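PDB 5I39: L-amino acid deaminase from Proteus vulgaris, which probably catalyses the FAD-dependent oxidative deamination of L-amino acids. Local coordinates for residues Asp253-Pro258 against Phe403-Phe408; Ser269-Gly274 against Phe332-Glu337. All coordinates share one frame; numbering follows the deposited sequence.

Contact 1. Residues Asp253-Pro258 against Phe403-Phe408; sequences DVPTLP and FSLYRF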
# COMPACT_ATOMS: atom_id res chain seq x y z
N ASP A 253 -2.72 17.67 -15.93
CA ASP A 253 -2.90 17.91 -14.51
C ASP A 253 -3.40 16.65 -13.80
O ASP A 253 -4.40 16.07 -14.19
CB ASP A 253 -3.90 19.05 -14.27
CG ASP A 253 -4.08 19.35 -12.80
OD1 ASP A 253 -3.13 19.87 -12.18
OD2 ASP A 253 -5.16 19.06 -12.25
N VAL A 254 -2.68 16.25 -12.75
CA VAL A 254 -3.10 15.15 -11.88
C VAL A 254 -3.33 15.79 -10.51
O VAL A 254 -2.36 16.18 -9.85
CB VAL A 254 -2.03 14.05 -11.79
CG1 VAL A 254 -2.50 12.90 -10.91
CG2 VAL A 254 -1.69 13.52 -13.18
N PRO A 255 -4.61 15.95 -10.07
CA PRO A 255 -4.84 16.57 -8.78
C PRO A 255 -4.48 15.65 -7.61
O PRO A 255 -5.21 14.69 -7.31
CB PRO A 255 -6.34 16.90 -8.80
CG PRO A 255 -6.92 15.87 -9.69
CD PRO A 255 -5.87 15.48 -10.69
N THR A 256 -3.34 15.92 -7.01
CA THR A 256 -2.95 15.31 -5.75
C THR A 256 -2.46 16.42 -4.84
O THR A 256 -1.96 17.45 -5.32
CB THR A 256 -1.86 14.23 -5.89
OG1 THR A 256 -0.67 14.78 -6.44
CG2 THR A 256 -2.35 13.08 -6.77
N LEU A 257 -2.62 16.22 -3.54
CA LEU A 257 -1.98 17.08 -2.56
C LEU A 257 -1.20 16.24 -1.56
O LEU A 257 -1.59 15.09 -1.26
CB LEU A 257 -2.99 18.00 -1.86
CG LEU A 257 -3.48 19.20 -2.70
CD1 LEU A 257 -4.63 19.89 -1.99
CD2 LEU A 257 -2.37 20.20 -3.01
N PRO A 258 -0.07 16.78 -1.06
CA PRO A 258 0.76 16.02 -0.13
C PRO A 258 0.10 15.73 1.22
O PRO A 258 -0.71 16.53 1.71
CB PRO A 258 1.98 16.92 0.07
CG PRO A 258 2.01 17.81 -1.12
CD PRO A 258 0.57 18.05 -1.43
N PHE A 403 -12.14 5.92 -10.31
CA PHE A 403 -10.69 6.09 -10.31
C PHE A 403 -10.18 6.93 -11.48
O PHE A 403 -8.97 7.13 -11.62
CB PHE A 403 -10.00 4.72 -10.32
CG PHE A 403 -10.62 3.73 -9.38
CD1 PHE A 403 -10.75 4.03 -8.03
CD2 PHE A 403 -11.07 2.50 -9.83
CE1 PHE A 403 -11.32 3.12 -7.16
CE2 PHE A 403 -11.64 1.58 -8.97
CZ PHE A 403 -11.77 1.89 -7.62
N SER A 404 -11.09 7.45 -12.29
CA SER A 404 -10.73 8.21 -13.47
C SER A 404 -10.04 9.53 -13.12
O SER A 404 -10.42 10.20 -12.15
CB SER A 404 -11.97 8.51 -14.31
OG SER A 404 -11.66 9.36 -15.41
N LEU A 405 -9.09 9.91 -13.96
CA LEU A 405 -8.41 11.19 -13.87
C LEU A 405 -9.37 12.36 -14.13
O LEU A 405 -9.11 13.48 -13.70
CB LEU A 405 -7.25 11.22 -14.87
CG LEU A 405 -6.39 12.47 -14.99
CD1 LEU A 405 -5.74 12.82 -13.66
CD2 LEU A 405 -5.33 12.25 -16.06
N TYR A 406 -10.46 12.10 -14.84
CA TYR A 406 -11.38 13.14 -15.33
C TYR A 406 -12.67 13.26 -14.52
O TYR A 406 -13.65 13.84 -15.00
CB TYR A 406 -11.67 12.88 -16.81
CG TYR A 406 -10.39 12.72 -17.58
CD1 TYR A 406 -9.63 13.83 -17.94
CD2 TYR A 406 -9.89 11.45 -17.89
CE1 TYR A 406 -8.43 13.69 -18.61
CE2 TYR A 406 -8.68 11.31 -18.56
CZ TYR A 406 -7.96 12.43 -18.92
OH TYR A 406 -6.77 12.28 -19.58
N ARG A 407 -12.65 12.75 -13.29
CA ARG A 407 -13.82 12.79 -12.41
C ARG A 407 -13.96 14.07 -11.58
O ARG A 407 -14.99 14.28 -10.95
CB ARG A 407 -13.79 11.59 -11.45
CG ARG A 407 -12.76 11.66 -10.33
CD ARG A 407 -12.74 10.34 -9.59
NE ARG A 407 -11.87 10.31 -8.41
CZ ARG A 407 -10.64 9.80 -8.36
NH1 ARG A 407 -10.04 9.31 -9.44
NH2 ARG A 407 -9.98 9.79 -7.20
N PHE A 408 -12.93 14.91 -11.57
CA PHE A 408 -12.85 16.05 -10.66
C PHE A 408 -13.50 17.30 -11.25
O PHE A 408 -13.68 17.43 -12.46
CB PHE A 408 -11.39 16.32 -10.27
CG PHE A 408 -10.66 15.10 -9.78
CD1 PHE A 408 -10.88 14.63 -8.49
CD2 PHE A 408 -9.78 14.41 -10.60
CE1 PHE A 408 -10.22 13.49 -8.03
CE2 PHE A 408 -9.11 13.28 -10.14
CZ PHE A 408 -9.33 12.83 -8.85
OXT PHE A 408 -13.86 18.22 -10.52
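The aromatic ring of the C-terminal residue, Phe408, is gripped on both faces, by Pro255 across the contact and by its own neighbour Arg407. The setting is the C-terminal tail of a DAO-family FAD-dependent oxidoreductase, folded into a type I beta turn from Ser404 to Arg407 and laid against the loop that enters strand 257-266. Pro255 CG stands over one face, offset toward the rim, as a CH-pi contact 3.6 Å from the ring centroid and 26° off its normal. Because Pro255 was modelled in two conformers, the fine detail of this approach belongs to one of them. The opposite face carries Arg407 CG, 3.7 Å above the ring plane and over its centre. Arg407 carries on past the end of the ring, where Phe408 CZ sits over the centre of the guanidinium, 3.3 Å above its plane. A salt bridge to Asp353 also holds this group.

The second point of attachment is Leu405. Its CG lies anti to the backbone N (chi1 179°), and the CD1 methyl beyond reaches segment 253-258, 3.6 Å from Asp253 O and 3.9 Å from Val254 CA. The CG2 methyl of Val254 also meets CD1, the two side chains crossing at about a right angle. Ile369 of strand 367-371 touches both Leu405 and Val254, tying this apolar patch to the sheet that carries the dinucleotide fold. No hydrogen bond joins the two segments, and the carboxylate of Asp253 is instead paired with Arg244.

Two polar bonds hold the turn together. Arg407 NH1 donates to Ser404 O from above the carbonyl plane, while the Ser404 hydroxyl closes an ST turn, its OG accepting from Tyr406 N at 3.0 Å.

Contact 2. Residues Ser269-Gly274 against Phe332-Glu337; sequences SPTAPG and FPAFKE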
# COMPACT_ATOMS: atom_id res chain seq x y z
N SER A 269 7.11 -8.35 23.15
CA SER A 269 6.94 -8.70 24.55
C SER A 269 6.19 -10.03 24.64
O SER A 269 5.25 -10.24 23.87
CB SER A 269 6.15 -7.60 25.24
OG SER A 269 5.55 -8.04 26.44
N PRO A 270 6.59 -10.93 25.58
CA PRO A 270 5.84 -12.19 25.73
C PRO A 270 4.38 -12.02 26.18
O PRO A 270 3.58 -12.93 25.99
CB PRO A 270 6.66 -12.97 26.77
CG PRO A 270 7.42 -11.93 27.53
CD PRO A 270 7.67 -10.81 26.57
N THR A 271 4.05 -10.87 26.77
CA THR A 271 2.69 -10.58 27.24
C THR A 271 1.91 -9.58 26.37
O THR A 271 0.78 -9.23 26.71
CB THR A 271 2.72 -10.05 28.70
OG1 THR A 271 3.54 -8.88 28.76
CG2 THR A 271 3.27 -11.11 29.65
N ALA A 272 2.49 -9.14 25.26
CA ALA A 272 1.78 -8.27 24.31
C ALA A 272 0.58 -9.03 23.73
O ALA A 272 0.62 -10.26 23.62
CB ALA A 272 2.71 -7.81 23.20
N PRO A 273 -0.50 -8.31 23.36
CA PRO A 273 -1.74 -9.00 22.99
C PRO A 273 -1.80 -9.55 21.57
O PRO A 273 -2.74 -10.28 21.25
CB PRO A 273 -2.79 -7.91 23.17
CG PRO A 273 -2.08 -6.65 22.86
CD PRO A 273 -0.66 -6.84 23.34
N GLY A 274 -0.83 -9.22 20.71
CA GLY A 274 -0.91 -9.58 19.30
C GLY A 274 -1.90 -8.72 18.55
O GLY A 274 -2.54 -7.83 19.12
N PHE A 332 -1.15 -0.45 27.61
CA PHE A 332 -0.69 -1.84 27.54
C PHE A 332 0.69 -1.95 28.18
O PHE A 332 1.71 -1.85 27.48
CB PHE A 332 -0.66 -2.32 26.08
CG PHE A 332 -2.01 -2.63 25.52
CD1 PHE A 332 -2.58 -3.89 25.70
CD2 PHE A 332 -2.73 -1.67 24.82
CE1 PHE A 332 -3.84 -4.19 25.19
CE2 PHE A 332 -3.99 -1.96 24.31
CZ PHE A 332 -4.54 -3.22 24.50
N PRO A 333 0.74 -2.16 29.51
CA PRO A 333 2.02 -2.31 30.23
C PRO A 333 2.91 -3.44 29.74
O PRO A 333 4.11 -3.44 30.03
CB PRO A 333 1.58 -2.54 31.68
CG PRO A 333 0.25 -1.88 31.78
CD PRO A 333 -0.40 -2.12 30.45
N ALA A 334 2.36 -4.38 28.97
CA ALA A 334 3.17 -5.36 28.23
C ALA A 334 4.30 -4.73 27.40
O ALA A 334 5.32 -5.38 27.18
CB ALA A 334 2.28 -6.21 27.33
N PHE A 335 4.11 -3.49 26.93
CA PHE A 335 5.14 -2.78 26.16
C PHE A 335 6.11 -1.94 26.99
O PHE A 335 6.98 -1.29 26.42
CB PHE A 335 4.47 -1.86 25.12
CG PHE A 335 3.62 -2.59 24.11
CD1 PHE A 335 4.19 -3.50 23.22
CD2 PHE A 335 2.25 -2.36 24.04
CE1 PHE A 335 3.41 -4.17 22.29
CE2 PHE A 335 1.47 -3.02 23.10
CZ PHE A 335 2.05 -3.93 22.23
N LYS A 336 5.99 -1.95 28.32
CA LYS A 336 6.80 -1.08 29.19
C LYS A 336 8.31 -1.18 28.94
O LYS A 336 9.00 -0.16 28.96
CB LYS A 336 6.48 -1.36 30.67
CG LYS A 336 7.22 -0.48 31.68
CD LYS A 336 6.90 0.99 31.50
CE LYS A 336 7.55 1.82 32.59
NZ LYS A 336 7.07 3.22 32.54
N GLU A 337 8.80 -2.40 28.72
CA GLU A 337 10.24 -2.64 28.50
C GLU A 337 10.63 -2.72 27.01
O GLU A 337 11.79 -3.02 26.71
CB GLU A 337 10.68 -3.92 29.21
CG GLU A 337 10.29 -4.02 30.69
CD GLU A 337 10.81 -2.86 31.53
OE1 GLU A 337 11.91 -2.34 31.23
OE2 GLU A 337 10.12 -2.48 32.49
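Ser269 and Ala334 supply the one hydrogen bond between the segments. Ser269 OG donates to Ala334 O at 2.8 Å, approaching with a C=O...donor angle of 129° and tilted 33° from the carbonyl plane. Anti to the backbone N (chi1 159°), OG is placed to meet this carbonyl. The same oxygen accepts from Thr271 N in an ST turn; the hydroxyl therefore bonds both within the type I turn Ser269-Ala272 and across to the 3-10 segment 333-335.

Van der Waals contact centres on the methyl of Ala334, which presses into the turn, with CB 3.3 Å from Thr271 OG1 and 3.6 Å from Ala272 N.

The apolar part is formed by two phenylalanines. Phe335 brings CE1 to within 3.8 Å of Ala272 CB, and its CZ meets Pro273 CD. Phe332 CE1 approaches Pro273 CG, also at 3.8 Å. Both rings make edge-to-face contacts with Phe285, and Phe335 makes another with Tyr293.

Segment 332-337 links helix 318-331 to strand 340-350, and Phe335 folds back onto Leu328 and Lys329 of that helix; segment 269-274 joins strands 257-266 and 276-279.

Both contacts flank the same antiparallel strand pair, 257-266 with 340-350. Contact 1 lies where the chain enters strand 257-266, contact 2 in the loops that follow that strand and precede strand 340-350. Their centres are 43 Å apart on opposite sides of the chain's centre. Each is partly buried, but contact 1 lies nearer the middle, the side chain of Val254 about 11 Å from FAD; contact 2 is farther out, though the Phe335 side chain lies about 10 Å from that of Tyr80, an FAD-binding residue. Contact 1 has no hydrogen bond across it and rests mainly on apolar and CH-pi contacts; contact 2 adds a direct hydrogen bond and buries more surface, 264 against 178 Å².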